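Local structure of nucleoside permease NupG (Escherichia coli K-12, 7DLA) at residues Q6-S11 and P133-W138; A146-S151 and I256-Q261; T82-A87 and Q161-A166; L47-V52 and N102-M107. The protein carries purine and pyrimidine nucleosides across the inner membrane as a proton symporter of broad specificity, driven by the proton motive force. The protein carries 1 engineered substitution. One frame throughout, in Å; residues are numbered along the deposited sequence.

Contact 1 (Q6-S11 and P133-W138); sequences QLKILS and PPIRIW
The indole of Trp138 and the alkyl chain of Lys8 meet at the pyrrole end of the ring. Lys8 CD comes in obliquely, 3.2 Å from Trp138 CD1, and the two side chains lie aslant. Lys8 CG stands anti to the carbonyl carbon (chi1 -67°), which places Lys8 CG 3.9 Å from Trp138 CD1. Within its own segment the indole has the carbonyl oxygen of Pro134 at its edge, in the ring plane. The amino end of Lys8 lies near the same carbonyl, with NZ 3.7 Å from Pro134 O.

Ile135 packs against Leu7 and, more loosely, Lys8. Its CG2 branch, anti to the backbone N, sits 3.6 Å from Leu7 CB. Its CD1 lies 4.0 Å from Leu7 CD1. One turn further along the helix, Ser11 OG donates a hydrogen bond of 3.1 Å to Ile135 O. The hydroxyl lies in the carbonyl plane, on a lone pair, with a C=O...OG angle of 142°. This bond gives the buried hydroxyl a partner.

The contact joins the first transmembrane helix to the cytoplasmic approach of the fifth, in the N-terminal bundle of the MFS fold. Leu7 also packs on Ser117, Arg120 and Leu121 of helix 92-122, while Leu10 leans on Leu172 and Thr176 of helix 160-177.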
loop_
_atom_site.group_PDB
_atom_site.type_symbol
_atom_site.label_atom_id
_atom_site.label_comp_id
_atom_site.label_asym_id
_atom_site.label_seq_id
_atom_site.Cartn_x
_atom_site.Cartn_y
_atom_site.Cartn_z
ATOM N N GLN A 6 5.421 10.708 21.730
ATOM C CA GLN A 6 4.213 9.895 21.691
ATOM C C GLN A 6 3.779 9.675 20.261
ATOM O O GLN A 6 3.594 8.531 19.821
ATOM C CB GLN A 6 3.087 10.560 22.477
ATOM C CG GLN A 6 2.046 9.595 23.007
ATOM C CD GLN A 6 0.879 10.303 23.671
ATOM O OE1 GLN A 6 0.510 11.410 23.271
ATOM N NE2 GLN A 6 0.262 9.650 24.662
ATOM N N LEU A 7 3.631 10.770 19.510
ATOM C CA LEU A 7 3.160 10.655 18.136
ATOM C C LEU A 7 4.108 9.798 17.298
ATOM O O LEU A 7 3.657 9.001 16.468
ATOM C CB LEU A 7 2.996 12.044 17.544
ATOM C CG LEU A 7 1.716 12.711 18.021
ATOM C CD1 LEU A 7 1.284 13.785 17.037
ATOM C CD2 LEU A 7 0.614 11.688 18.292
ATOM N N LYS A 8 5.424 9.934 17.530
ATOM C CA LYS A 8 6.428 9.179 16.785
ATOM C C LYS A 8 6.365 7.680 17.092
ATOM O O LYS A 8 6.552 6.847 16.190
ATOM C CB LYS A 8 7.810 9.731 17.105
ATOM C CG LYS A 8 8.017 11.101 16.589
ATOM C CD LYS A 8 9.475 11.382 16.361
ATOM C CE LYS A 8 9.812 12.855 16.573
ATOM N NZ LYS A 8 11.059 13.273 15.864
ATOM N N ILE A 9 6.119 7.314 18.355
ATOM C CA ILE A 9 5.928 5.909 18.691
ATOM C C ILE A 9 4.675 5.381 18.035
ATOM O O ILE A 9 4.669 4.251 17.527
ATOM C CB ILE A 9 5.886 5.723 20.215
ATOM C CG1 ILE A 9 7.205 6.193 20.801
ATOM C CG2 ILE A 9 5.620 4.275 20.578
ATOM C CD1 ILE A 9 7.130 6.505 22.214
ATOM N N LEU A 10 3.596 6.177 18.035
ATOM C CA LEU A 10 2.371 5.761 17.361
ATOM C C LEU A 10 2.602 5.523 15.871
ATOM O O LEU A 10 2.118 4.532 15.319
ATOM C CB LEU A 10 1.291 6.805 17.570
ATOM C CG LEU A 10 -0.029 6.118 17.887
ATOM C CD1 LEU A 10 0.099 5.272 19.115
ATOM C CD2 LEU A 10 -1.108 7.165 18.063
ATOM N N SER A 11 3.319 6.439 15.204
ATOM C CA SER A 11 3.644 6.265 13.789
ATOM C C SER A 11 4.450 4.989 13.590
ATOM O O SER A 11 4.063 4.110 12.795
ATOM C CB SER A 11 4.411 7.490 13.278
ATOM O OG SER A 11 4.173 7.736 11.907
ATOM N N PRO A 133 5.632 16.133 9.243
ATOM C CA PRO A 133 6.579 15.331 8.456
ATOM C C PRO A 133 7.602 14.604 9.323
ATOM O O PRO A 133 7.865 13.417 9.062
ATOM C CB PRO A 133 7.229 16.389 7.543
ATOM C CG PRO A 133 6.121 17.282 7.267
ATOM C CD PRO A 133 5.462 17.463 8.605
ATOM N N PRO A 134 8.198 15.254 10.356
ATOM C CA PRO A 134 9.183 14.543 11.202
ATOM C C PRO A 134 8.592 13.474 12.100
ATOM O O PRO A 134 9.345 12.656 12.642
ATOM C CB PRO A 134 9.778 15.666 12.053
ATOM C CG PRO A 134 9.679 16.823 11.230
ATOM C CD PRO A 134 8.326 16.704 10.599
ATOM N N ILE A 135 7.275 13.488 12.215
ATOM C CA ILE A 135 6.548 12.468 13.009
ATOM C C ILE A 135 6.098 11.383 12.038
ATOM O O ILE A 135 5.824 10.284 12.494
ATOM C CB ILE A 135 5.343 13.114 13.692
ATOM C CG1 ILE A 135 5.778 14.136 14.734
ATOM C CG2 ILE A 135 4.447 12.061 14.299
ATOM C CD1 ILE A 135 4.641 14.976 15.237
ATOM N N ARG A 136 6.019 11.703 10.748
ATOM C CA ARG A 136 5.567 10.691 9.770
ATOM C C ARG A 136 6.758 9.948 9.181
ATOM O O ARG A 136 6.533 9.092 8.354
ATOM C CB ARG A 136 4.757 11.326 8.644
ATOM C CG ARG A 136 4.234 10.318 7.632
ATOM C CD ARG A 136 3.000 9.575 8.106
ATOM N NE ARG A 136 2.266 9.080 6.962
ATOM C CZ ARG A 136 2.679 8.082 6.194
ATOM N NH1 ARG A 136 1.951 7.709 5.157
ATOM N NH2 ARG A 136 3.804 7.448 6.469
ATOM N N ILE A 137 7.973 10.261 9.602
ATOM C CA ILE A 137 9.144 9.527 9.057
ATOM C C ILE A 137 9.366 8.281 9.890
ATOM O O ILE A 137 10.143 7.451 9.462
ATOM C CB ILE A 137 10.420 10.368 9.117
ATOM C CG1 ILE A 137 10.185 11.785 8.605
ATOM C CG2 ILE A 137 11.534 9.667 8.369
ATOM C CD1 ILE A 137 11.436 12.613 8.519
ATOM N N TRP A 138 8.746 8.209 11.058
ATOM C CA TRP A 138 8.962 7.058 11.954
ATOM C C TRP A 138 8.027 5.937 11.551
ATOM O O TRP A 138 8.326 4.802 11.865
ATOM C CB TRP A 138 8.833 7.492 13.407
ATOM C CG TRP A 138 10.051 8.250 13.804
ATOM C CD1 TRP A 138 10.241 9.593 13.762
ATOM C CD2 TRP A 138 11.303 7.677 14.186
ATOM N NE1 TRP A 138 11.517 9.894 14.128
ATOM C CE2 TRP A 138 12.188 8.741 14.400
ATOM C CE3 TRP A 138 11.746 6.374 14.385
ATOM C CZ2 TRP A 138 13.495 8.541 14.817
ATOM C CZ3 TRP A 138 13.037 6.180 14.795
ATOM C CH2 TRP A 138 13.898 7.247 15.005
#

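Contact 2 (A146-S151 and I256-Q261); sequences AMWVVS and IMSISQ
Met147 and Trp148 reach across to Ser258 between the fifth and eighth transmembrane helices. In the major facilitator fold these two helices pack where the N- and C-terminal halves face each other. The short segments run almost exactly antiparallel, at 174°, with their axes 10.0 Å apart. That spacing is wide, so long side chains do the bridging and little surface is buried.

Met147 comes first. Its CG is anti to the carbonyl carbon (chi1 -75°), and its CB points toward the other helix. The sulfur lies 3.9 Å from Gln261 CG, and the two side chains cross at about a right angle. The chain then bends at chi3. This bend leads the methyl to the backbone of Ser258, where Met147 CE is 3.3 Å from Ser258 CA. Met147 CE also lies 3.6 Å from Ser258 CB.

Trp148 follows. It starts off to one side, but the pyrrole end of its ring comes nearer. Its N-H meets Ser258 OG close to the indole plane, and Ser258 CB also lies in that plane at the ring edge. The Trp148 side chain also touches Ile255, and Ile144 of helix 138-152 packs on both Ser258 and Gln261.

Ser258 OG stands between the backbone N and the carbonyl carbon. There it makes its stronger bond to Ile255 O in its own helix, while the bond from Trp148 NE1 to Ser258 OG is weak, at 3.3 Å and 155°.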
loop_
_atom_site.group_PDB
_atom_site.type_symbol
_atom_site.label_atom_id
_atom_site.label_comp_id
_atom_site.label_asym_id
_atom_site.label_seq_id
_atom_site.Cartn_x
_atom_site.Cartn_y
_atom_site.Cartn_z
ATOM N N ALA A 146 10.806 -3.241 10.188
ATOM C CA ALA A 146 10.083 -4.496 10.374
ATOM C C ALA A 146 10.424 -5.473 9.266
ATOM O O ALA A 146 10.683 -6.655 9.524
ATOM C CB ALA A 146 8.577 -4.258 10.441
ATOM N N MET A 147 10.465 -4.985 8.028
ATOM C CA MET A 147 10.947 -5.792 6.911
ATOM C C MET A 147 12.347 -6.320 7.195
ATOM O O MET A 147 12.617 -7.520 7.050
ATOM C CB MET A 147 10.960 -4.951 5.640
ATOM C CG MET A 147 9.579 -4.688 5.028
ATOM S SD MET A 147 9.592 -3.449 3.688
ATOM C CE MET A 147 10.842 -4.127 2.632
ATOM N N TRP A 148 13.251 -5.429 7.616
ATOM C CA TRP A 148 14.626 -5.833 7.902
ATOM C C TRP A 148 14.680 -6.918 8.976
ATOM O O TRP A 148 15.446 -7.888 8.876
ATOM C CB TRP A 148 15.435 -4.619 8.347
ATOM C CG TRP A 148 15.924 -3.784 7.231
ATOM C CD1 TRP A 148 15.306 -3.573 6.022
ATOM C CD2 TRP A 148 17.100 -2.978 7.223
ATOM N NE1 TRP A 148 16.051 -2.711 5.257
ATOM C CE2 TRP A 148 17.152 -2.323 5.975
ATOM C CE3 TRP A 148 18.122 -2.750 8.145
ATOM C CZ2 TRP A 148 18.182 -1.462 5.629
ATOM C CZ3 TRP A 148 19.148 -1.892 7.799
ATOM C CH2 TRP A 148 19.172 -1.260 6.555
ATOM N N VAL A 149 13.880 -6.759 10.019
ATOM C CA VAL A 149 13.969 -7.647 11.161
ATOM C C VAL A 149 13.497 -9.025 10.752
ATOM O O VAL A 149 14.260 -9.999 10.800
ATOM C CB VAL A 149 13.139 -7.103 12.340
ATOM C CG1 VAL A 149 12.958 -8.165 13.386
ATOM C CG2 VAL A 149 13.765 -5.838 12.943
ATOM N N VAL A 150 12.242 -9.110 10.292
ATOM C CA VAL A 150 11.682 -10.409 9.921
ATOM C C VAL A 150 12.556 -11.082 8.874
ATOM O O VAL A 150 12.762 -12.297 8.917
ATOM C CB VAL A 150 10.218 -10.262 9.458
ATOM C CG1 VAL A 150 9.768 -11.451 8.576
ATOM C CG2 VAL A 150 9.313 -10.143 10.670
ATOM N N SER A 151 13.131 -10.309 7.947
ATOM C CA SER A 151 14.064 -10.923 7.014
ATOM C C SER A 151 15.262 -11.523 7.749
ATOM O O SER A 151 15.583 -12.700 7.560
ATOM C CB SER A 151 14.522 -9.914 5.965
ATOM O OG SER A 151 15.108 -10.588 4.860
ATOM N N ILE A 256 16.298 -6.584 0.077
ATOM C CA ILE A 256 16.488 -5.942 -1.226
ATOM C C ILE A 256 15.243 -5.144 -1.629
ATOM O O ILE A 256 15.345 -4.000 -2.096
ATOM C CB ILE A 256 16.862 -6.998 -2.279
ATOM C CG1 ILE A 256 18.065 -7.800 -1.766
ATOM C CG2 ILE A 256 17.105 -6.328 -3.653
ATOM C CD1 ILE A 256 19.260 -6.934 -1.358
ATOM N N MET A 257 14.059 -5.734 -1.426
ATOM C CA MET A 257 12.804 -5.029 -1.626
ATOM C C MET A 257 12.729 -3.744 -0.820
ATOM O O MET A 257 12.070 -2.808 -1.246
ATOM C CB MET A 257 11.622 -5.941 -1.278
ATOM C CG MET A 257 11.497 -7.191 -2.165
ATOM S SD MET A 257 10.986 -6.886 -3.896
ATOM C CE MET A 257 9.345 -6.176 -3.776
ATOM N N SER A 258 13.374 -3.663 0.344
ATOM C CA SER A 258 13.259 -2.436 1.135
ATOM C C SER A 258 13.686 -1.201 0.341
ATOM O O SER A 258 13.071 -0.127 0.464
ATOM C CB SER A 258 14.084 -2.560 2.403
ATOM O OG SER A 258 15.438 -2.718 2.047
ATOM N N ILE A 259 14.725 -1.347 -0.495
ATOM C CA ILE A 259 15.173 -0.250 -1.344
ATOM C C ILE A 259 14.005 0.346 -2.094
ATOM O O ILE A 259 13.996 1.546 -2.393
ATOM C CB ILE A 259 16.285 -0.734 -2.288
ATOM C CG1 ILE A 259 17.369 -1.424 -1.465
ATOM C CG2 ILE A 259 16.840 0.419 -3.115
ATOM C CD1 ILE A 259 18.531 -1.879 -2.276
ATOM N N SER A 260 12.968 -0.458 -2.332
ATOM C CA SER A 260 11.737 0.065 -2.908
ATOM C C SER A 260 11.117 1.140 -2.015
ATOM O O SER A 260 10.835 2.256 -2.482
ATOM C CB SER A 260 10.761 -1.083 -3.168
ATOM O OG SER A 260 11.306 -2.012 -4.111
ATOM N N GLN A 261 10.936 0.842 -0.717
ATOM C CA GLN A 261 10.326 1.815 0.196
ATOM C C GLN A 261 11.251 2.993 0.447
ATOM O O GLN A 261 10.806 4.151 0.540
ATOM C CB GLN A 261 9.988 1.154 1.511
ATOM C CG GLN A 261 9.646 -0.277 1.346
ATOM C CD GLN A 261 8.528 -0.487 0.396
ATOM O OE1 GLN A 261 8.636 -1.269 -0.545
ATOM N NE2 GLN A 261 7.411 0.165 0.662
#

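Contact 3 (T82-A87 and Q161-A166); sequences TLFMAA and QLYIGA
Leu162 fits against Leu83, Ala86 and Ala87, and each part of it has its own partner. Its CB lies 3.8 Å from Ala87 CB, and Leu83 O is just as near. CG stands anti to the carbonyl carbon (chi1 -82°), and the two methyls part beyond it. CD1 reaches the other helix, 3.6 Å from Ala86 CB and against the backbone of Ala86 and Ala87. Leu162 CD2 turns the other way and sits 3.7 Å from Leu83 CD2, the two leucines crossing at about a right angle.

Tyr163 works on the other flank. Ala87 CB lies over the centre of one ring face, a CH-pi contact of 3.9 Å to the centroid and 10° off the normal. Phe84 approaches the ring edge, its CD1 nearest Tyr163 CE1. The two rings are oblique, with planes at 49° and centroids 5.4 Å apart. An alanine in place of Tyr163 would probably leave Ala87 CB without its aromatic cover and Phe84 without its ring partner.

Further along, Ala166 CB lies 3.7 Å from Leu83 CB. The small Ala166 and Gly165 suit a close approach, with the axes 7.9 Å apart.

The pair is the third and sixth transmembrane helices of the N-terminal MFS bundle, packed nearly antiparallel. Trp21 touches both Leu83 and Leu162. Ala86 leans on Val98 of helix 92-122.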
loop_
_atom_site.group_PDB
_atom_site.type_symbol
_atom_site.label_atom_id
_atom_site.label_comp_id
_atom_site.label_asym_id
_atom_site.label_seq_id
_atom_site.Cartn_x
_atom_site.Cartn_y
_atom_site.Cartn_z
ATOM N N THR A 82 -6.832 -10.982 15.056
ATOM C CA THR A 82 -6.901 -11.664 13.768
ATOM C C THR A 82 -5.518 -12.087 13.296
ATOM O O THR A 82 -5.352 -13.176 12.744
ATOM C CB THR A 82 -7.573 -10.781 12.713
ATOM O OG1 THR A 82 -6.845 -9.559 12.546
ATOM C CG2 THR A 82 -9.016 -10.465 13.104
ATOM N N LEU A 83 -4.515 -11.228 13.476
ATOM C CA LEU A 83 -3.161 -11.555 13.030
ATOM C C LEU A 83 -2.657 -12.829 13.725
ATOM O O LEU A 83 -2.063 -13.729 13.092
ATOM C CB LEU A 83 -2.270 -10.325 13.300
ATOM C CG LEU A 83 -2.436 -9.214 12.235
ATOM C CD1 LEU A 83 -2.061 -7.828 12.715
ATOM C CD2 LEU A 83 -1.660 -9.527 10.970
ATOM N N PHE A 84 -2.945 -12.931 15.028
ATOM C CA PHE A 84 -2.684 -14.151 15.783
ATOM C C PHE A 84 -3.361 -15.339 15.103
ATOM O O PHE A 84 -2.691 -16.296 14.699
ATOM C CB PHE A 84 -3.191 -13.956 17.220
ATOM C CG PHE A 84 -3.143 -15.189 18.088
ATOM C CD1 PHE A 84 -2.000 -15.475 18.818
ATOM C CD2 PHE A 84 -4.242 -16.037 18.203
ATOM C CE1 PHE A 84 -1.936 -16.587 19.625
ATOM C CE2 PHE A 84 -4.187 -17.159 19.000
ATOM C CZ PHE A 84 -3.032 -17.440 19.715
ATOM N N MET A 85 -4.697 -15.262 14.919
ATOM C CA MET A 85 -5.424 -16.366 14.282
ATOM C C MET A 85 -4.870 -16.694 12.906
ATOM O O MET A 85 -4.925 -17.844 12.457
ATOM C CB MET A 85 -6.905 -16.045 14.135
ATOM C CG MET A 85 -7.733 -16.060 15.379
ATOM S SD MET A 85 -9.410 -15.576 14.910
ATOM C CE MET A 85 -10.229 -17.170 14.679
ATOM N N ALA A 86 -4.374 -15.682 12.202
ATOM C CA ALA A 86 -3.889 -15.881 10.842
ATOM C C ALA A 86 -2.624 -16.731 10.839
ATOM O O ALA A 86 -2.415 -17.541 9.922
ATOM C CB ALA A 86 -3.659 -14.515 10.162
ATOM N N ALA A 87 -1.778 -16.570 11.866
ATOM C CA ALA A 87 -0.648 -17.486 12.009
ATOM C C ALA A 87 -1.083 -18.929 12.297
ATOM O O ALA A 87 -0.246 -19.834 12.247
ATOM C CB ALA A 87 0.300 -16.981 13.083
ATOM N N GLN A 161 6.203 -14.025 11.325
ATOM C CA GLN A 161 5.954 -12.633 10.977
ATOM C C GLN A 161 4.605 -12.178 11.513
ATOM O O GLN A 161 4.480 -11.065 12.041
ATOM C CB GLN A 161 6.025 -12.469 9.460
ATOM C CG GLN A 161 4.942 -13.246 8.733
ATOM C CD GLN A 161 5.020 -13.080 7.238
ATOM O OE1 GLN A 161 6.059 -12.704 6.733
ATOM N NE2 GLN A 161 3.947 -13.392 6.520
ATOM N N LEU A 162 3.607 -13.065 11.454
ATOM C CA LEU A 162 2.247 -12.726 11.859
ATOM C C LEU A 162 2.137 -12.595 13.379
ATOM O O LEU A 162 1.447 -11.698 13.898
ATOM C CB LEU A 162 1.299 -13.803 11.347
ATOM C CG LEU A 162 0.821 -13.741 9.896
ATOM C CD1 LEU A 162 -0.156 -14.849 9.685
ATOM C CD2 LEU A 162 0.192 -12.414 9.505
ATOM N N TYR A 163 2.804 -13.488 14.114
ATOM C CA TYR A 163 2.812 -13.357 15.567
ATOM C C TYR A 163 3.413 -12.024 15.963
ATOM O O TYR A 163 2.882 -11.325 16.829
ATOM C CB TYR A 163 3.577 -14.525 16.205
ATOM C CG TYR A 163 2.659 -15.678 16.455
ATOM C CD1 TYR A 163 1.338 -15.446 16.762
ATOM C CD2 TYR A 163 3.083 -16.990 16.315
ATOM C CE1 TYR A 163 0.465 -16.462 16.962
ATOM C CE2 TYR A 163 2.196 -18.041 16.504
ATOM C CZ TYR A 163 0.879 -17.759 16.835
ATOM O OH TYR A 163 -0.063 -18.742 17.038
ATOM N N ILE A 164 4.496 -11.639 15.291
ATOM C CA ILE A 164 5.176 -10.383 15.588
ATOM C C ILE A 164 4.278 -9.188 15.265
ATOM O O ILE A 164 4.217 -8.216 16.021
ATOM C CB ILE A 164 6.498 -10.332 14.805
ATOM C CG1 ILE A 164 7.336 -11.557 15.147
ATOM C CG2 ILE A 164 7.254 -9.057 15.100
ATOM C CD1 ILE A 164 8.658 -11.579 14.449
ATOM N N GLY A 165 3.579 -9.228 14.135
ATOM C CA GLY A 165 2.671 -8.141 13.816
ATOM C C GLY A 165 1.572 -7.974 14.849
ATOM O O GLY A 165 1.258 -6.858 15.267
ATOM N N ALA A 166 0.955 -9.081 15.263
ATOM C CA ALA A 166 -0.030 -8.995 16.345
ATOM C C ALA A 166 0.588 -8.461 17.638
ATOM O O ALA A 166 -0.054 -7.715 18.389
ATOM C CB ALA A 166 -0.657 -10.371 16.588
#

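Contact 4 (L47-V52 and N102-M107); sequences LGIAAV and NSFAYM
The helices of Ala50 and Phe104 run in broadly the same direction, cross at -46° and come to 8.2 Å between axes, with the CA atoms of Ala50 and Phe104 4.7 Å apart. Ala50 CB points toward the other helix. It lies 3.4 Å from Phe104 CD1, oblique to the ring, and 3.7 Å from Ser103 CB. Met107 CG closes in at 3.9 Å from the same Ala50 CB. Phe104 starts off to one side, but its ring comes nearer to segment 47-52. There Phe104 CE1 lies 3.6 Å from Ala50 CA. Ile49 CG2 meets the ring edge near its plane, 3.9 Å from Phe104 CE1.

This is the second transmembrane helix against the fourth, within the N-terminal helix bundle of the MFS fold. Phe104 also meets the ring of Phe53, with the planes steeply inclined. An alanine in place of Phe104 would probably open a gap beside Ala50 and leave Ile49 CG2 without its aromatic neighbour.

Ser103 OG, its torsion placing it beside the backbone N (chi1 -61°), is hydrogen-bonded to Ile99 O in its own helix. Across the contact it rests 3.8 Å from Leu47 CG.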
loop_
_atom_site.group_PDB
_atom_site.type_symbol
_atom_site.label_atom_id
_atom_site.label_comp_id
_atom_site.label_asym_id
_atom_site.label_seq_id
_atom_site.Cartn_x
_atom_site.Cartn_y
_atom_site.Cartn_z
ATOM N N LEU A 47 -7.522 -6.257 1.185
ATOM C CA LEU A 47 -7.132 -4.870 1.421
ATOM C C LEU A 47 -8.013 -3.914 0.633
ATOM O O LEU A 47 -8.569 -2.968 1.195
ATOM C CB LEU A 47 -5.660 -4.679 1.061
ATOM C CG LEU A 47 -4.664 -5.555 1.829
ATOM C CD1 LEU A 47 -3.926 -6.549 0.938
ATOM C CD2 LEU A 47 -3.669 -4.676 2.546
ATOM N N GLY A 48 -8.166 -4.170 -0.672
ATOM C CA GLY A 48 -9.024 -3.339 -1.504
ATOM C C GLY A 48 -10.473 -3.381 -1.069
ATOM O O GLY A 48 -11.106 -2.341 -0.906
ATOM N N ILE A 49 -11.030 -4.586 -0.899
ATOM C CA ILE A 49 -12.429 -4.656 -0.450
ATOM C C ILE A 49 -12.649 -3.787 0.781
ATOM O O ILE A 49 -13.596 -3.002 0.838
ATOM C CB ILE A 49 -12.927 -6.094 -0.172
ATOM C CG1 ILE A 49 -12.889 -7.038 -1.393
ATOM C CG2 ILE A 49 -14.312 -6.052 0.462
ATOM C CD1 ILE A 49 -11.717 -7.967 -1.500
ATOM N N ALA A 50 -11.802 -3.941 1.794
ATOM C CA ALA A 50 -11.919 -3.134 3.001
ATOM C C ALA A 50 -11.709 -1.658 2.710
ATOM O O ALA A 50 -12.329 -0.796 3.345
ATOM C CB ALA A 50 -10.898 -3.602 4.026
ATOM N N ALA A 51 -10.809 -1.352 1.774
ATOM C CA ALA A 51 -10.365 0.022 1.593
ATOM C C ALA A 51 -11.434 0.846 0.906
ATOM O O ALA A 51 -11.550 2.051 1.147
ATOM C CB ALA A 51 -9.066 0.054 0.794
ATOM N N VAL A 52 -12.226 0.220 0.051
ATOM C CA VAL A 52 -13.182 1.006 -0.707
ATOM C C VAL A 52 -14.202 1.672 0.211
ATOM O O VAL A 52 -14.606 2.812 -0.037
ATOM C CB VAL A 52 -13.857 0.146 -1.775
ATOM C CG1 VAL A 52 -12.811 -0.574 -2.597
ATOM C CG2 VAL A 52 -14.800 -0.807 -1.133
ATOM N N ASN A 102 -8.946 -8.448 9.225
ATOM C CA ASN A 102 -7.828 -7.628 9.690
ATOM C C ASN A 102 -7.778 -6.309 8.941
ATOM O O ASN A 102 -7.562 -5.259 9.549
ATOM C CB ASN A 102 -6.501 -8.374 9.535
ATOM C CG ASN A 102 -5.303 -7.605 10.115
ATOM O OD1 ASN A 102 -5.149 -7.482 11.338
ATOM N ND2 ASN A 102 -4.443 -7.097 9.229
ATOM N N SER A 103 -8.004 -6.338 7.622
ATOM C CA SER A 103 -7.979 -5.107 6.832
ATOM C C SER A 103 -9.177 -4.236 7.133
ATOM O O SER A 103 -9.048 -3.018 7.228
ATOM C CB SER A 103 -7.944 -5.405 5.337
ATOM O OG SER A 103 -6.797 -6.132 4.978
ATOM N N PHE A 104 -10.357 -4.833 7.255
ATOM C CA PHE A 104 -11.534 -4.054 7.612
ATOM C C PHE A 104 -11.269 -3.264 8.875
ATOM O O PHE A 104 -11.737 -2.133 9.012
ATOM C CB PHE A 104 -12.724 -4.988 7.802
ATOM C CG PHE A 104 -13.698 -4.968 6.663
ATOM C CD1 PHE A 104 -13.367 -5.544 5.434
ATOM C CD2 PHE A 104 -14.939 -4.392 6.805
ATOM C CE1 PHE A 104 -14.261 -5.534 4.370
ATOM C CE2 PHE A 104 -15.840 -4.377 5.736
ATOM C CZ PHE A 104 -15.496 -4.959 4.524
ATOM N N ALA A 105 -10.493 -3.834 9.797
ATOM C CA ALA A 105 -10.082 -3.111 10.995
ATOM C C ALA A 105 -8.887 -2.193 10.752
ATOM O O ALA A 105 -8.818 -1.104 11.318
ATOM C CB ALA A 105 -9.748 -4.095 12.114
ATOM N N TYR A 106 -7.948 -2.600 9.914
ATOM C CA TYR A 106 -6.689 -1.883 9.809
ATOM C C TYR A 106 -6.756 -0.687 8.882
ATOM O O TYR A 106 -6.156 0.343 9.180
ATOM C CB TYR A 106 -5.587 -2.816 9.340
ATOM C CG TYR A 106 -4.264 -2.107 9.276
ATOM C CD1 TYR A 106 -3.862 -1.420 8.139
ATOM C CD2 TYR A 106 -3.477 -2.006 10.402
ATOM C CE1 TYR A 106 -2.660 -0.760 8.109
ATOM C CE2 TYR A 106 -2.295 -1.327 10.385
ATOM C CZ TYR A 106 -1.886 -0.714 9.248
ATOM O OH TYR A 106 -0.685 -0.055 9.291
ATOM N N MET A 107 -7.396 -0.839 7.732
ATOM C CA MET A 107 -7.521 0.230 6.746
ATOM C C MET A 107 -8.021 1.541 7.341
ATOM O O MET A 107 -7.395 2.584 7.089
ATOM C CB MET A 107 -8.449 -0.268 5.635
ATOM C CG MET A 107 -7.814 -1.232 4.662
ATOM S SD MET A 107 -6.018 -1.357 4.652
ATOM C CE MET A 107 -5.468 0.242 4.121
#

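Overall arrangement
Contacts 1, 3 and 4 join helices of the N-terminal half of the transporter. Contact 2 ties that half to the eighth transmembrane helix, in the C-terminal half. Contact 4 is nested in the loop closed by contact 1, and contact 3 alternates with both along the chain. Contacts 1 and 2 share helix 138-152, yet their centres lie 19 Å apart. Contacts 3 and 4 are nearer, 16 Å between centres, and touch where Leu83 packs on Asn102. Contact 3 also meets contact 2, where Val150 packs on Gln161 and Ile164. Contacts 2 and 4 lie on opposite sides of the chain's centre. Contacts 1, 3 and 4 together involve the six transmembrane helices of the N-terminal half, and contact 2 adds a seventh.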